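Local coordinates for Alpha/beta hydrolase family protein (PDB 3OOS) that probably acts as a hydrolase of the alpha/beta fold family, with a natural substrate that has not been established, at residues L104-A109 against K209-R214; I119-A124 against S224-G229. One frame throughout, in Å; residues are numbered along the deposited sequence.

Contact 1 (L104-A109 against K209-R214)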
# COMPACT_ATOMS: atom_id res chain seq x y z
N LEU A 104 0.30 0.69 -6.76
CA LEU A 104 1.70 0.47 -7.11
C LEU A 104 1.95 -0.99 -7.53
O LEU A 104 2.69 -1.24 -8.49
CB LEU A 104 2.61 0.89 -5.95
CG LEU A 104 4.13 0.80 -6.18
CD1 LEU A 104 4.58 1.68 -7.35
CD2 LEU A 104 4.86 1.19 -4.89
N ALA A 105 1.32 -1.93 -6.83
CA ALA A 105 1.38 -3.35 -7.18
C ALA A 105 0.92 -3.61 -8.61
O ALA A 105 1.54 -4.38 -9.34
CB ALA A 105 0.55 -4.19 -6.20
N LEU A 106 -0.18 -2.98 -8.99
CA LEU A 106 -0.73 -3.13 -10.33
C LEU A 106 0.23 -2.59 -11.38
O LEU A 106 0.41 -3.20 -12.44
CB LEU A 106 -2.11 -2.47 -10.45
CG LEU A 106 -3.20 -3.07 -9.55
CD1 LEU A 106 -4.47 -2.23 -9.62
CD2 LEU A 106 -3.51 -4.54 -9.89
N VAL A 107 0.86 -1.46 -11.09
CA VAL A 107 1.87 -0.89 -11.99
C VAL A 107 3.12 -1.77 -12.05
O VAL A 107 3.70 -1.93 -13.12
CB VAL A 107 2.18 0.59 -11.65
CG1 VAL A 107 3.28 1.15 -12.56
CG2 VAL A 107 0.91 1.44 -11.78
N TYR A 108 3.53 -2.36 -10.93
CA TYR A 108 4.64 -3.33 -10.97
C TYR A 108 4.32 -4.45 -11.96
O TYR A 108 5.16 -4.82 -12.79
CB TYR A 108 4.92 -3.91 -9.57
CG TYR A 108 6.36 -4.33 -9.31
CD1 TYR A 108 7.18 -4.85 -10.32
CD2 TYR A 108 6.91 -4.22 -8.03
CE1 TYR A 108 8.50 -5.24 -10.07
CE2 TYR A 108 8.22 -4.60 -7.76
CZ TYR A 108 9.01 -5.11 -8.78
OH TYR A 108 10.31 -5.48 -8.49
N ALA A 109 3.09 -4.96 -11.89
CA ALA A 109 2.66 -6.03 -12.79
C ALA A 109 2.63 -5.59 -14.25
O ALA A 109 3.09 -6.32 -15.14
CB ALA A 109 1.30 -6.57 -12.35
N LYS A 209 -4.19 12.06 -11.83
CA LYS A 209 -4.99 12.45 -13.00
C LYS A 209 -4.75 11.57 -14.23
O LYS A 209 -5.59 11.51 -15.13
CB LYS A 209 -4.79 13.94 -13.34
CG LYS A 209 -3.37 14.32 -13.71
CD LYS A 209 -3.25 15.81 -13.99
CE LYS A 209 -1.86 16.16 -14.48
NZ LYS A 209 -1.54 15.50 -15.77
N ASP A 210 -3.60 10.89 -14.26
CA ASP A 210 -3.23 10.02 -15.37
C ASP A 210 -3.30 8.53 -15.03
O ASP A 210 -2.92 7.69 -15.84
CB ASP A 210 -1.82 10.35 -15.88
CG ASP A 210 -1.73 11.72 -16.54
OD1 ASP A 210 -2.77 12.22 -17.03
OD2 ASP A 210 -0.62 12.29 -16.58
N TYR A 211 -3.80 8.20 -13.84
CA TYR A 211 -3.79 6.81 -13.39
C TYR A 211 -4.92 5.97 -13.98
O TYR A 211 -6.10 6.22 -13.71
CB TYR A 211 -3.77 6.70 -11.86
CG TYR A 211 -3.83 5.27 -11.38
CD1 TYR A 211 -2.82 4.36 -11.70
CD2 TYR A 211 -4.91 4.81 -10.63
CE1 TYR A 211 -2.87 3.04 -11.28
CE2 TYR A 211 -4.98 3.48 -10.20
CZ TYR A 211 -3.95 2.60 -10.54
OH TYR A 211 -4.00 1.29 -10.13
N ASP A 212 -4.55 4.99 -14.80
CA ASP A 212 -5.49 4.06 -15.41
C ASP A 212 -4.71 2.90 -16.03
O ASP A 212 -3.95 3.09 -16.98
CB ASP A 212 -6.35 4.76 -16.48
CG ASP A 212 -7.48 3.88 -17.01
OD1 ASP A 212 -7.65 2.74 -16.53
OD2 ASP A 212 -8.21 4.35 -17.91
N VAL A 213 -4.91 1.71 -15.46
CA VAL A 213 -4.26 0.49 -15.96
C VAL A 213 -5.28 -0.59 -16.35
O VAL A 213 -4.92 -1.75 -16.55
CB VAL A 213 -3.23 -0.09 -14.94
CG1 VAL A 213 -2.09 0.90 -14.71
CG2 VAL A 213 -3.91 -0.46 -13.61
N ARG A 214 -6.55 -0.21 -16.47
CA ARG A 214 -7.63 -1.18 -16.70
C ARG A 214 -7.39 -2.11 -17.90
O ARG A 214 -7.56 -3.32 -17.79
CB ARG A 214 -8.98 -0.48 -16.86
CG ARG A 214 -9.55 0.04 -15.54
CD ARG A 214 -10.79 0.89 -15.78
NE ARG A 214 -10.47 2.14 -16.47
CZ ARG A 214 -11.37 3.07 -16.81
NH1 ARG A 214 -12.65 2.88 -16.54
NH2 ARG A 214 -10.97 4.18 -17.42
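Between Tyr211 and Val213, the two loop residues that lie against Leu106 and Val107 of helix 100-112, Asp212 holds its OD1 in a double grip. Arg214 N donates to Asp212 OD1 at 3.1 Å, closing an Asx turn, and Arg214 NE reaches the same oxygen at 2.9 Å from the opposite face of the carboxylate. Arg214 NE and NH2 thus take the carboxylate side-on, one to each oxygen, and the nearly straight bond from NH2 to Asp212 OD2 (2.8 Å, 172°) is a salt bridge. Aspartate suits the place because one short side chain can bind both the backbone and the guanidinium, which holds the loop after Asp212 in a turn.

The contact itself is apolar. Tyr211 CG is anti to the backbone N (chi1 177°), and the far end of the ring, CE1 and OH, meets the helix. Its side chain crosses that of Leu106 at about a right angle, with Leu106 CD1 3.6 Å from Tyr211 OH; the hydroxyl is satisfied by Ala125 O. Val107 CG2 comes up at the ring's edge, 4.1 Å from Tyr211 CE1. Val213 is a compact branched filler: its CG1 lies 4.2 Å from Val107 CG2, while CG2 faces Leu106 CB.

Tyr211 and Val213 form backbone hydrogen bonds with Lys128 and Ala126. Met74 of helix 74-87 touches both Val107 and Tyr211, and Leu106 reaches Val121 of strand 116-122 and Ile243 of helix 237-246.

Contact 2 (I119-A124 against S224-G229)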
# COMPACT_ATOMS: atom_id res chain seq x y z
N ILE A 119 1.30 -10.91 -7.28
CA ILE A 119 0.97 -9.66 -6.60
C ILE A 119 -0.16 -9.90 -5.59
O ILE A 119 -1.04 -10.74 -5.81
CB ILE A 119 0.59 -8.50 -7.56
CG1 ILE A 119 -0.51 -8.92 -8.54
CG2 ILE A 119 1.85 -7.98 -8.28
CD1 ILE A 119 -1.04 -7.78 -9.43
N ILE A 120 -0.08 -9.18 -4.48
CA ILE A 120 -1.16 -9.12 -3.50
C ILE A 120 -1.61 -7.66 -3.48
O ILE A 120 -0.79 -6.76 -3.32
CB ILE A 120 -0.71 -9.59 -2.09
CG1 ILE A 120 -0.56 -11.12 -2.07
CG2 ILE A 120 -1.72 -9.19 -1.02
CD1 ILE A 120 0.83 -11.62 -2.22
N VAL A 121 -2.91 -7.45 -3.69
CA VAL A 121 -3.44 -6.11 -3.93
C VAL A 121 -4.66 -5.86 -3.06
O VAL A 121 -5.73 -6.44 -3.27
CB VAL A 121 -3.84 -5.93 -5.43
CG1 VAL A 121 -4.26 -4.49 -5.71
CG2 VAL A 121 -2.70 -6.35 -6.36
N GLY A 122 -4.51 -4.98 -2.07
CA GLY A 122 -5.58 -4.70 -1.12
C GLY A 122 -6.18 -3.31 -1.26
O GLY A 122 -5.46 -2.34 -1.48
N GLY A 123 -7.51 -3.24 -1.15
CA GLY A 123 -8.23 -1.96 -1.11
C GLY A 123 -7.83 -0.95 -2.17
O GLY A 123 -7.72 0.24 -1.88
N ALA A 124 -7.62 -1.42 -3.40
CA ALA A 124 -7.11 -0.55 -4.45
C ALA A 124 -8.12 -0.34 -5.58
O ALA A 124 -9.30 -0.66 -5.45
CB ALA A 124 -5.78 -1.10 -5.00
N SER A 224 -2.53 -13.32 -8.97
CA SER A 224 -2.90 -12.03 -8.41
C SER A 224 -3.94 -12.23 -7.33
O SER A 224 -5.05 -12.70 -7.59
CB SER A 224 -3.42 -11.11 -9.51
OG SER A 224 -2.42 -10.93 -10.50
N PHE A 225 -3.58 -11.88 -6.10
CA PHE A 225 -4.45 -12.10 -4.95
C PHE A 225 -5.02 -10.77 -4.49
O PHE A 225 -4.34 -9.98 -3.83
CB PHE A 225 -3.69 -12.84 -3.84
CG PHE A 225 -3.11 -14.16 -4.28
CD1 PHE A 225 -3.87 -15.32 -4.22
CD2 PHE A 225 -1.81 -14.23 -4.78
CE1 PHE A 225 -3.34 -16.55 -4.64
CE2 PHE A 225 -1.27 -15.45 -5.19
CZ PHE A 225 -2.04 -16.61 -5.12
N ILE A 226 -6.27 -10.53 -4.87
CA ILE A 226 -6.95 -9.26 -4.61
C ILE A 226 -7.81 -9.41 -3.36
O ILE A 226 -8.45 -10.44 -3.17
CB ILE A 226 -7.85 -8.84 -5.82
CG1 ILE A 226 -7.16 -9.11 -7.17
CG2 ILE A 226 -8.30 -7.38 -5.69
CD1 ILE A 226 -5.76 -8.49 -7.35
N TYR A 227 -7.83 -8.39 -2.51
CA TYR A 227 -8.69 -8.42 -1.32
C TYR A 227 -9.17 -7.01 -1.00
O TYR A 227 -8.57 -6.03 -1.43
CB TYR A 227 -7.98 -9.05 -0.11
CG TYR A 227 -6.96 -8.13 0.53
CD1 TYR A 227 -7.34 -7.17 1.47
CD2 TYR A 227 -5.61 -8.20 0.17
CE1 TYR A 227 -6.41 -6.32 2.04
CE2 TYR A 227 -4.67 -7.35 0.75
CZ TYR A 227 -5.08 -6.41 1.68
OH TYR A 227 -4.17 -5.55 2.24
N CYS A 228 -10.25 -6.93 -0.22
CA CYS A 228 -10.79 -5.64 0.20
C CYS A 228 -11.76 -5.84 1.34
O CYS A 228 -12.47 -6.85 1.40
CB CYS A 228 -11.51 -4.96 -0.97
SG CYS A 228 -11.90 -3.21 -0.72
N GLY A 229 -11.79 -4.87 2.25
CA GLY A 229 -12.84 -4.81 3.27
C GLY A 229 -14.16 -4.42 2.62
O GLY A 229 -14.20 -3.50 1.79
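Ile119 to Gly122 pair with Ser224 to Tyr227 as neighbouring parallel strands in the central sheet of the alpha/beta hydrolase fold; the axes of these segments approach to 4.7 Å and are inclined by 14°. Four backbone hydrogen bonds join them, each strand donating in turn. Phe225 N to Ile119 O is the shortest, at 2.8 Å, and almost straight (176°). Val121 N then binds Phe225 O, Tyr227 N binds Val121 O, and Gly123 N binds Tyr227 O just as the first strand ends; the positive phi of Gly123 is readily adopted by glycine. CA-H...O contacts fill in between these bonds, among them Ile120 CA to Phe225 O at 3.3 Å.

Apolar packing differs on the two faces. On the face of Ile119, Val121 and Ile226, the side chains of Val121 and Ile226 run alongside each other in the same direction, with Ile226 CD1 3.7 Å from Val121 CB. Beta-branched residues suit an extended backbone and fill this face, which helices 100-112 and 237-246 cover. Ser224 also points there, small enough for Ile119 CG1 to pack against its OG, which is bonded to Ile222 O. On the other face, Ile120 CG1 meets Phe225 CB at 4.0 Å, and Ile120 CG2 approaches the edge of the Tyr227 ring near CE2.

The aromatic contact depends on Gly122. Tyr227 OH bonds His98 ND1, beside Ser99 of a probable nucleophile elbow. Tyr227 CG lies between the backbone N and the carbonyl carbon (chi1 75°). The ring has one face over Gly122 CA, where glycine has no side chain in its way. In this CH-pi contact, Gly122 CA sits 3.4 Å from the centroid of the Tyr227 ring, displaced toward the rim.

The two contacts have centres 13 Å apart and lie in adjacent layers. Their segments alternate along the chain: 104-109, 119-124, 209-214, then 224-229. Helix 100-112 leads directly into strand 116-122 and packs on it: Ala105 CB lies 3.9 Å from Val121 CG2, while Ala109 CB meets Ile119 CD1. Contact 1 joins this helix to the returning loop, and contact 2 joins two neighbouring parallel strands of the sheet, with 250-255 next to the second. The largely helical excursion between the strands, in the position where relatives carry a cap, returns to the core through the loop of contact 1 and then strand 224-229; Gly123 of contact 2 lies near the probable nucleophile elbow.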